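Local coordinates for protein putative glycyl-glycine endopeptidase lytM (Ruminococcus gnavus, PDB 3NYY) that probably acts as a metalloendopeptidase of the M23 family, whose members typically cut peptide bonds in the bacterial cell wall, at residues L217-Y222 against V232-V237; P95-L100 against P141-T146; A35-D40 against I87-K92. All blocks are in the same frame, centred on the assembly; numbering follows the deposited sequence.

Contact 1. Residues L217-Y222 against V232-V237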
loop_
_atom_site.group_PDB
_atom_site.type_symbol
_atom_site.label_atom_id
_atom_site.label_comp_id
_atom_site.label_asym_id
_atom_site.label_seq_id
_atom_site.Cartn_x
_atom_site.Cartn_y
_atom_site.Cartn_z
ATOM N N LEU A 217 -9.800 -1.171 -5.775
ATOM C CA LEU A 217 -10.409 0.074 -6.268
ATOM C C LEU A 217 -9.308 1.098 -6.447
ATOM O O LEU A 217 -8.581 1.403 -5.495
ATOM C CB LEU A 217 -11.381 0.678 -5.253
ATOM C CG LEU A 217 -11.925 2.053 -5.624
ATOM C CD1 LEU A 217 -12.783 2.079 -6.968
ATOM C CD2 LEU A 217 -12.757 2.626 -4.437
ATOM N N HIS A 218 -9.151 1.632 -7.660
ATOM C CA HIS A 218 -8.296 2.804 -7.815
ATOM C C HIS A 218 -9.178 4.039 -7.649
ATOM O O HIS A 218 -10.165 4.205 -8.393
ATOM C CB HIS A 218 -7.570 2.830 -9.165
ATOM C CG HIS A 218 -6.846 4.107 -9.399
ATOM N ND1 HIS A 218 -5.559 4.309 -8.944
ATOM C CD2 HIS A 218 -7.248 5.274 -9.964
ATOM C CE1 HIS A 218 -5.194 5.556 -9.238
ATOM N NE2 HIS A 218 -6.185 6.153 -9.885
ATOM N N LEU A 219 -8.804 4.901 -6.701
ATOM C CA LEU A 219 -9.516 6.175 -6.441
ATOM C C LEU A 219 -8.616 7.315 -6.850
ATOM O O LEU A 219 -7.448 7.393 -6.439
ATOM C CB LEU A 219 -9.899 6.312 -4.977
ATOM C CG LEU A 219 -10.561 7.693 -4.682
ATOM C CD1 LEU A 219 -12.065 7.556 -5.236
ATOM C CD2 LEU A 219 -10.435 8.079 -3.236
ATOM N N GLY A 220 -9.168 8.221 -7.654
ATOM C CA GLY A 220 -8.515 9.464 -7.995
ATOM C C GLY A 220 -9.406 10.635 -7.643
ATOM O O GLY A 220 -10.614 10.519 -7.589
ATOM N N ILE A 221 -8.778 11.760 -7.345
ATOM C CA ILE A 221 -9.510 13.043 -7.151
ATOM C C ILE A 221 -8.826 14.044 -8.050
ATOM O O ILE A 221 -7.593 14.234 -7.956
ATOM C CB ILE A 221 -9.462 13.514 -5.695
ATOM C CG1 ILE A 221 -10.075 12.468 -4.787
ATOM C CG2 ILE A 221 -10.245 14.872 -5.533
ATOM C CD1 ILE A 221 -9.983 12.714 -3.268
ATOM N N TYR A 222 -9.642 14.743 -8.829
ATOM C CA TYR A 222 -9.127 15.705 -9.797
ATOM C C TYR A 222 -9.785 17.067 -9.633
ATOM O O TYR A 222 -11.024 17.178 -9.495
ATOM C CB TYR A 222 -9.368 15.243 -11.253
ATOM C CG TYR A 222 -8.619 13.995 -11.638
ATOM C CD1 TYR A 222 -9.053 12.748 -11.202
ATOM C CD2 TYR A 222 -7.460 14.056 -12.403
ATOM C CE1 TYR A 222 -8.376 11.593 -11.559
ATOM C CE2 TYR A 222 -6.769 12.893 -12.760
ATOM C CZ TYR A 222 -7.242 11.675 -12.336
ATOM O OH TYR A 222 -6.521 10.516 -12.685
ATOM N N VAL A 232 -4.835 15.012 -7.478
ATOM C CA VAL A 232 -4.328 15.312 -6.125
ATOM C C VAL A 232 -4.390 14.054 -5.286
ATOM O O VAL A 232 -5.178 13.150 -5.579
ATOM C CB VAL A 232 -5.130 16.473 -5.452
ATOM C CG1 VAL A 232 -5.110 17.699 -6.349
ATOM C CG2 VAL A 232 -6.548 16.045 -5.134
ATOM N N ASN A 233 -3.573 13.996 -4.249
ATOM C CA ASN A 233 -3.471 12.800 -3.418
ATOM C C ASN A 233 -4.742 12.535 -2.626
ATOM O O ASN A 233 -5.073 13.327 -1.727
ATOM C CB ASN A 233 -2.274 12.952 -2.478
ATOM C CG ASN A 233 -1.885 11.672 -1.773
ATOM O OD1 ASN A 233 -2.427 10.577 -2.062
ATOM N ND2 ASN A 233 -0.854 11.779 -0.871
ATOM N N PRO A 234 -5.420 11.377 -2.871
ATOM C CA PRO A 234 -6.603 11.111 -2.061
ATOM C C PRO A 234 -6.298 10.497 -0.704
ATOM O O PRO A 234 -7.205 10.351 0.101
ATOM C CB PRO A 234 -7.358 10.053 -2.890
ATOM C CG PRO A 234 -6.771 10.123 -4.247
ATOM C CD PRO A 234 -5.325 10.451 -4.017
ATOM N N TYR A 235 -5.056 10.105 -0.449
ATOM C CA TYR A 235 -4.781 9.342 0.743
ATOM C C TYR A 235 -5.232 10.042 2.043
ATOM O O TYR A 235 -5.943 9.439 2.857
ATOM C CB TYR A 235 -3.290 8.931 0.807
ATOM C CG TYR A 235 -2.923 8.202 2.076
ATOM C CD1 TYR A 235 -3.140 6.830 2.157
ATOM C CD2 TYR A 235 -2.403 8.869 3.200
ATOM C CE1 TYR A 235 -2.828 6.118 3.295
ATOM C CE2 TYR A 235 -2.090 8.109 4.370
ATOM C CZ TYR A 235 -2.342 6.746 4.382
ATOM O OH TYR A 235 -2.068 5.923 5.499
ATOM N N PRO A 236 -4.857 11.326 2.244
ATOM C CA PRO A 236 -5.258 11.916 3.540
ATOM C C PRO A 236 -6.770 12.061 3.765
ATOM O O PRO A 236 -7.263 11.791 4.892
ATOM C CB PRO A 236 -4.492 13.262 3.556
ATOM C CG PRO A 236 -3.266 12.974 2.647
ATOM C CD PRO A 236 -3.869 12.157 1.540
ATOM N N VAL A 237 -7.511 12.415 2.719
ATOM C CA VAL A 237 -8.989 12.470 2.838
ATOM C C VAL A 237 -9.591 11.075 3.040
ATOM O O VAL A 237 -10.525 10.899 3.799
ATOM C CB VAL A 237 -9.630 13.289 1.736
ATOM C CG1 VAL A 237 -9.665 12.563 0.381
ATOM C CG2 VAL A 237 -11.096 13.756 2.123
HETATM O O HOH W 1 -6.006 11.403 -7.542
#
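The flat amide of Asn-233 has Tyr-235 N over its carbonyl plane, 68° out of it and 3.1 Å from Asn-233 OD1, in a nearly straight capping bond at the entry to helix 235-240. ND2, at the other end of the amide, donates to Asp-111 OD1 and Arg-20 O. The puckered ring of Pro-234, next in sequence, is the wedge of the contact. Pro-234 CG lies 3.6 Å from Leu-219 O, and Pro-234 CB meets Leu-219 CD2 at 3.7 Å. Ile-221 slides past the same ring in the opposite direction. Ile-221 CG1, anti to the carbonyl carbon (chi1 -59°), carries Ile-221 CD1 past Pro-234 CB to 3.7 Å from Val-237 CG1. Ile-221 CG2, on the other branch, crosses obliquely against Val-232 CG2 at 3.9 Å. That Val-232 methyl occupies the crowded position between its own N and carbonyl carbon.

One direct backbone bond joins the segments: Val-232 N donates to Ile-221 O over 2.9 Å, approaching nearly along the C=O axis. Beside it a water bridges the two chains, accepting from Ile-221 N and donating to Val-232 O, each at 2.8 Å.

His-218, earlier on the strand, bonds through ND1 to Asp-129 OD1; it is the second histidine of a His-x-His sequence, which in M23 relatives is a zinc ligand. Strand 216-225 runs between strands 128-132 and 172-178, with Ile-221 also on Phe-173, while helix 77-88 packs on Val-232 through Ile-87 and on Val-237 through Trp-88.

Contact 2. Residues P95-L100 against P141-T146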
loop_
_atom_site.group_PDB
_atom_site.type_symbol
_atom_site.label_atom_id
_atom_site.label_comp_id
_atom_site.label_asym_id
_atom_site.label_seq_id
_atom_site.Cartn_x
_atom_site.Cartn_y
_atom_site.Cartn_z
ATOM N N PRO A 95 -15.095 4.959 0.467
ATOM C CA PRO A 95 -15.733 4.345 -0.695
ATOM C C PRO A 95 -16.104 2.859 -0.578
ATOM O O PRO A 95 -16.837 2.358 -1.430
ATOM C CB PRO A 95 -14.686 4.547 -1.783
ATOM C CG PRO A 95 -13.394 4.564 -1.042
ATOM C CD PRO A 95 -13.716 5.349 0.181
ATOM N N ILE A 96 -15.603 2.181 0.450
ATOM C CA ILE A 96 -15.893 0.753 0.632
ATOM C C ILE A 96 -16.746 0.586 1.889
ATOM O O ILE A 96 -16.330 0.997 2.978
ATOM C CB ILE A 96 -14.658 -0.103 0.769
ATOM C CG1 ILE A 96 -13.626 0.201 -0.320
ATOM C CG2 ILE A 96 -15.064 -1.621 0.688
ATOM C CD1 ILE A 96 -14.139 0.157 -1.766
ATOM N N PRO A 97 -17.947 0.003 1.740
ATOM C CA PRO A 97 -18.786 -0.223 2.907
ATOM C C PRO A 97 -18.213 -1.226 3.870
ATOM O O PRO A 97 -17.337 -2.029 3.489
ATOM C CB PRO A 97 -20.099 -0.780 2.308
ATOM C CG PRO A 97 -20.126 -0.365 0.929
ATOM C CD PRO A 97 -18.655 -0.354 0.498
ATOM N N GLN A 98 -18.692 -1.184 5.115
ATOM C CA GLN A 98 -18.400 -2.258 6.074
ATOM C C GLN A 98 -19.533 -3.286 5.963
ATOM O O GLN A 98 -20.688 -2.955 5.636
ATOM C CB GLN A 98 -18.236 -1.737 7.501
ATOM C CG GLN A 98 -19.373 -0.904 8.034
ATOM C CD GLN A 98 -19.173 -0.536 9.521
ATOM O OE1 GLN A 98 -19.121 -1.422 10.376
ATOM N NE2 GLN A 98 -19.084 0.768 9.821
ATOM N N SER A 99 -19.209 -4.543 6.241
ATOM C CA SER A 99 -20.166 -5.633 6.146
ATOM C C SER A 99 -21.087 -5.722 7.376
ATOM O O SER A 99 -20.611 -5.734 8.503
ATOM C CB SER A 99 -19.436 -6.966 5.951
ATOM O OG SER A 99 -20.348 -8.049 5.928
ATOM N N LEU A 100 -22.403 -5.758 7.139
ATOM C CA LEU A 100 -23.407 -5.987 8.207
ATOM C C LEU A 100 -23.461 -7.468 8.546
ATOM O O LEU A 100 -23.685 -7.832 9.700
ATOM C CB LEU A 100 -24.814 -5.541 7.772
ATOM C CG LEU A 100 -25.132 -4.064 7.971
ATOM C CD1 LEU A 100 -26.425 -3.666 7.234
ATOM C CD2 LEU A 100 -25.214 -3.712 9.471
ATOM N N PRO A 141 -18.658 -3.978 -2.532
ATOM C CA PRO A 141 -19.305 -2.825 -3.158
ATOM C C PRO A 141 -18.420 -1.583 -3.108
ATOM O O PRO A 141 -17.536 -1.485 -2.240
ATOM C CB PRO A 141 -20.566 -2.599 -2.318
ATOM C CG PRO A 141 -20.593 -3.723 -1.307
ATOM C CD PRO A 141 -19.269 -4.326 -1.243
ATOM N N VAL A 142 -18.658 -0.680 -4.048
ATOM C CA VAL A 142 -18.024 0.638 -4.118
ATOM C C VAL A 142 -19.164 1.640 -4.098
ATOM O O VAL A 142 -20.082 1.568 -4.912
ATOM C CB VAL A 142 -17.145 0.765 -5.366
ATOM C CG1 VAL A 142 -16.635 2.192 -5.497
ATOM C CG2 VAL A 142 -15.956 -0.274 -5.295
ATOM N N VAL A 143 -19.121 2.548 -3.112
ATOM C CA VAL A 143 -20.113 3.576 -2.937
ATOM C C VAL A 143 -19.501 4.947 -3.115
ATOM O O VAL A 143 -18.288 5.155 -2.961
ATOM C CB VAL A 143 -20.793 3.491 -1.566
ATOM C CG1 VAL A 143 -21.462 2.136 -1.398
ATOM C CG2 VAL A 143 -19.817 3.804 -0.421
ATOM N N SER A 144 -20.340 5.903 -3.469
ATOM C CA SER A 144 -19.891 7.257 -3.746
ATOM C C SER A 144 -19.505 7.929 -2.438
ATOM O O SER A 144 -20.279 7.955 -1.489
ATOM C CB SER A 144 -21.001 8.088 -4.378
ATOM O OG SER A 144 -20.512 9.369 -4.832
HETATM N N MSE A 145 -18.335 8.516 -2.415
HETATM C CA MSE A 145 -17.869 9.215 -1.215
HETATM C C MSE A 145 -18.659 10.489 -0.969
HETATM O O MSE A 145 -18.712 10.967 0.156
HETATM C CB MSE A 145 -16.380 9.527 -1.357
HETATM C CG MSE A 145 -15.491 8.262 -1.358
HETATM SE SE MSE A 145 -13.636 8.655 -1.781
HETATM C CE MSE A 145 -13.130 9.423 -0.129
ATOM N N THR A 146 -19.197 11.053 -2.047
ATOM C CA THR A 146 -19.821 12.383 -2.069
ATOM C C THR A 146 -21.178 12.358 -2.759
ATOM O O THR A 146 -21.500 11.436 -3.508
ATOM C CB THR A 146 -18.937 13.376 -2.890
ATOM O OG1 THR A 146 -18.991 13.029 -4.287
ATOM C CG2 THR A 146 -17.439 13.340 -2.396
#
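With CG1 anti to the carbonyl carbon and beside the backbone N (chi1 -59°), Val-143 CG1 meets Pro-97 CG tip to tip at 3.7 Å. Val-143 CG2 falls between its own N and carbonyl carbon, the crowded position, and from there touches Pro-95 O. Ile-96 starts away from strand 141-143, but the bend at chi2 (-52°) brings Ile-96 CD1 back to within 4.0 Å of Val-142 CG2. Selenomethionine Met-145 is bent at chi3 (75°); its chain runs alongside the Pro-95 ring in the same direction, with Met-145 CG 3.7 Å from Pro-95 CD and SE close behind.

Through the middle passes one strong backbone bond, Val-143 N to Pro-95 O at 2.8 Å, almost straight and in the carbonyl plane. Val-142 CA adds a CA-H...O contact to Pro-95 O at 3.4 Å. Strand 141-143 edges a small sheet, bonded to strand 195-198 through Val-142, and the chain from Pro-95 to Pro-97 lies along it before Gln-98 pairs with strand 247-248.

Pro-95, Pro-97 and Pro-141 have no N-H to give, and a single hydrogen bond joins the segments. Pro-141 O, 3.2 Å from Pro-97 CD, is buried without a hydrogen-bond partner, so the contact rests on apolar packing more than on hydrogen bonds.

Contact 3. Residues A35-D40 against I87-K92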
loop_
_atom_site.group_PDB
_atom_site.type_symbol
_atom_site.label_atom_id
_atom_site.label_comp_id
_atom_site.label_asym_id
_atom_site.label_seq_id
_atom_site.Cartn_x
_atom_site.Cartn_y
_atom_site.Cartn_z
ATOM N N ALA A 35 -15.415 21.276 11.821
ATOM C CA ALA A 35 -16.637 21.571 11.091
ATOM C C ALA A 35 -16.357 21.841 9.609
ATOM O O ALA A 35 -17.176 21.545 8.755
ATOM C CB ALA A 35 -17.322 22.774 11.707
ATOM N N ASP A 36 -15.197 22.426 9.325
ATOM C CA ASP A 36 -14.850 22.885 7.961
ATOM C C ASP A 36 -13.433 22.392 7.711
ATOM O O ASP A 36 -12.453 23.149 7.846
ATOM C CB ASP A 36 -14.964 24.407 7.905
ATOM C CG ASP A 36 -14.845 24.980 6.487
ATOM O OD1 ASP A 36 -14.377 24.287 5.534
ATOM O OD2 ASP A 36 -15.255 26.157 6.351
ATOM N N PRO A 37 -13.299 21.099 7.385
ATOM C CA PRO A 37 -11.948 20.538 7.286
ATOM C C PRO A 37 -11.126 21.117 6.157
ATOM O O PRO A 37 -9.898 21.303 6.344
ATOM C CB PRO A 37 -12.196 19.038 7.099
ATOM C CG PRO A 37 -13.558 19.003 6.472
ATOM C CD PRO A 37 -14.331 20.082 7.138
ATOM N N GLY A 38 -11.759 21.452 5.025
ATOM C CA GLY A 38 -11.047 22.078 3.908
ATOM C C GLY A 38 -10.438 23.421 4.323
ATOM O O GLY A 38 -9.258 23.731 4.037
ATOM N N ARG A 39 -11.217 24.232 5.008
ATOM C CA ARG A 39 -10.709 25.505 5.500
ATOM C C ARG A 39 -9.522 25.304 6.419
ATOM O O ARG A 39 -8.519 26.009 6.282
ATOM C CB ARG A 39 -11.781 26.279 6.263
ATOM C CG ARG A 39 -11.377 27.691 6.583
ATOM C CD ARG A 39 -12.278 28.298 7.661
ATOM N NE ARG A 39 -11.941 27.722 8.974
ATOM C CZ ARG A 39 -12.330 28.224 10.161
ATOM N NH1 ARG A 39 -13.086 29.304 10.210
ATOM N NH2 ARG A 39 -11.913 27.651 11.286
ATOM N N ASP A 40 -9.669 24.417 7.402
ATOM C CA ASP A 40 -8.659 24.256 8.444
ATOM C C ASP A 40 -7.370 23.635 7.922
ATOM O O ASP A 40 -6.285 24.105 8.262
ATOM C CB ASP A 40 -9.227 23.501 9.635
ATOM C CG ASP A 40 -10.294 24.298 10.376
ATOM O OD1 ASP A 40 -10.487 25.505 10.083
ATOM O OD2 ASP A 40 -10.943 23.692 11.262
ATOM N N ILE A 87 -11.753 19.139 -2.161
ATOM C CA ILE A 87 -11.189 17.842 -1.805
ATOM C C ILE A 87 -11.829 17.271 -0.535
ATOM O O ILE A 87 -12.138 16.086 -0.472
ATOM C CB ILE A 87 -9.672 17.915 -1.632
ATOM C CG1 ILE A 87 -9.025 18.312 -2.949
ATOM C CG2 ILE A 87 -9.000 16.581 -1.136
ATOM C CD1 ILE A 87 -7.580 18.748 -2.753
ATOM N N TRP A 88 -11.985 18.128 0.473
ATOM C CA TRP A 88 -12.246 17.684 1.857
ATOM C C TRP A 88 -13.709 17.760 2.257
ATOM O O TRP A 88 -14.164 16.878 2.977
ATOM C CB TRP A 88 -11.402 18.473 2.881
ATOM C CG TRP A 88 -9.971 18.115 2.798
ATOM C CD1 TRP A 88 -9.089 18.579 1.883
ATOM C CD2 TRP A 88 -9.274 17.169 3.616
ATOM N NE1 TRP A 88 -7.842 17.965 2.087
ATOM C CE2 TRP A 88 -7.943 17.111 3.147
ATOM C CE3 TRP A 88 -9.637 16.361 4.687
ATOM C CZ2 TRP A 88 -6.992 16.280 3.713
ATOM C CZ3 TRP A 88 -8.645 15.565 5.302
ATOM C CH2 TRP A 88 -7.354 15.513 4.798
ATOM N N ASN A 89 -14.452 18.775 1.820
ATOM C CA ASN A 89 -15.733 19.082 2.462
ATOM C C ASN A 89 -16.947 18.277 2.012
ATOM O O ASN A 89 -17.979 18.262 2.724
ATOM C CB ASN A 89 -16.033 20.578 2.379
ATOM C CG ASN A 89 -15.220 21.391 3.362
ATOM O OD1 ASN A 89 -14.084 21.041 3.684
ATOM N ND2 ASN A 89 -15.815 22.467 3.867
ATOM N N ASP A 90 -16.858 17.651 0.836
ATOM C CA ASP A 90 -17.963 16.871 0.287
ATOM C C ASP A 90 -17.919 15.394 0.673
ATOM O O ASP A 90 -18.902 14.676 0.408
ATOM C CB ASP A 90 -18.075 16.974 -1.249
ATOM C CG ASP A 90 -18.354 18.383 -1.749
ATOM O OD1 ASP A 90 -18.808 19.267 -0.964
ATOM O OD2 ASP A 90 -18.110 18.608 -2.958
ATOM N N VAL A 91 -16.830 14.924 1.270
ATOM C CA VAL A 91 -16.669 13.514 1.601
ATOM C C VAL A 91 -17.439 13.194 2.855
ATOM O O VAL A 91 -17.074 13.642 3.966
ATOM C CB VAL A 91 -15.177 13.166 1.742
ATOM C CG1 VAL A 91 -14.953 11.731 2.268
ATOM C CG2 VAL A 91 -14.486 13.349 0.309
ATOM N N LYS A 92 -18.475 12.384 2.677
ATOM C CA LYS A 92 -19.313 11.864 3.775
ATOM C C LYS A 92 -18.932 10.426 4.157
ATOM O O LYS A 92 -18.993 10.071 5.323
ATOM C CB LYS A 92 -20.794 11.867 3.318
ATOM C CG LYS A 92 -21.759 11.397 4.379
ATOM C CD LYS A 92 -23.226 11.653 4.045
ATOM C CE LYS A 92 -24.073 11.186 5.228
ATOM N NZ LYS A 92 -25.511 11.146 4.808
#
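Helix 37-48 of the helical LytM N-terminal region begins with a classic N-cap, Asp-36, and Asn-89, which follows Trp-88 near the end of helix 77-88, reaches across to help close the same helix end. The Asp-36 carboxylate and the Asn-89 amide cross obliquely, their planes 68° apart. Asn-89 ND2 donates to Asp-36 OD1 at 2.9 Å, with that oxygen almost in the amide plane, whereas Asp-36 OD1 is met from above the carboxylate. Also from above comes Arg-39 N, 3.2 Å from the same Asp-36 OD1, so one oxygen takes two donors. Asp-36 OD2 forms a salt bridge with Arg-85, which would help keep the carboxylate charged.

The other end of the amide serves the helix directly. Asn-89 OD1 accepts from Gly-38 N at 2.7 Å, in the carbonyl plane though bent at the hydrogen (142°). Thus Asn-89 and Asp-36 take the N-H groups of two successive residues of the first turn, while Pro-37, the first helical residue, has none to give. With no side chain on Gly-38, Asn-89 OD1 comes within 3.2 Å of Gly-38 CA.

Trp-88 CB packs beside this polar pair, 3.7 Å from Gly-38 N and 4.2 Å from Pro-37 CG. The indole leads away toward helix 235-240, with NE1 bonding to Gln-21 OE1. Further along, Arg-39 grips Asp-40 side-on in a salt bridge: NE and NH2 of Arg-39 both donate to Asp-40 OD1, NH2 at 2.8 Å to the syn lone pair of that oxygen.

Overall arrangement
The contacts close in series along the chain: contact 3 within the helical N-terminal region, then contact 2, where residues 95-97 lie along strand 141-143, then contact 1 near the centre of the chain. The centres of contacts 1 and 2 are about 15 Å apart. Contact 3 has its centre about 14 Å from that of contact 1. Contacts 2 and 3 are the most widely separated, with about 19 Å between centres. Each pair nevertheless touches: strand 216-225 packs on both segments of contact 2, the end of helix 77-88 meets the start of helix 235-240, and Lys-92 N probably bonds to Met-145 O. The helical region thus packs directly against the M23 beta core.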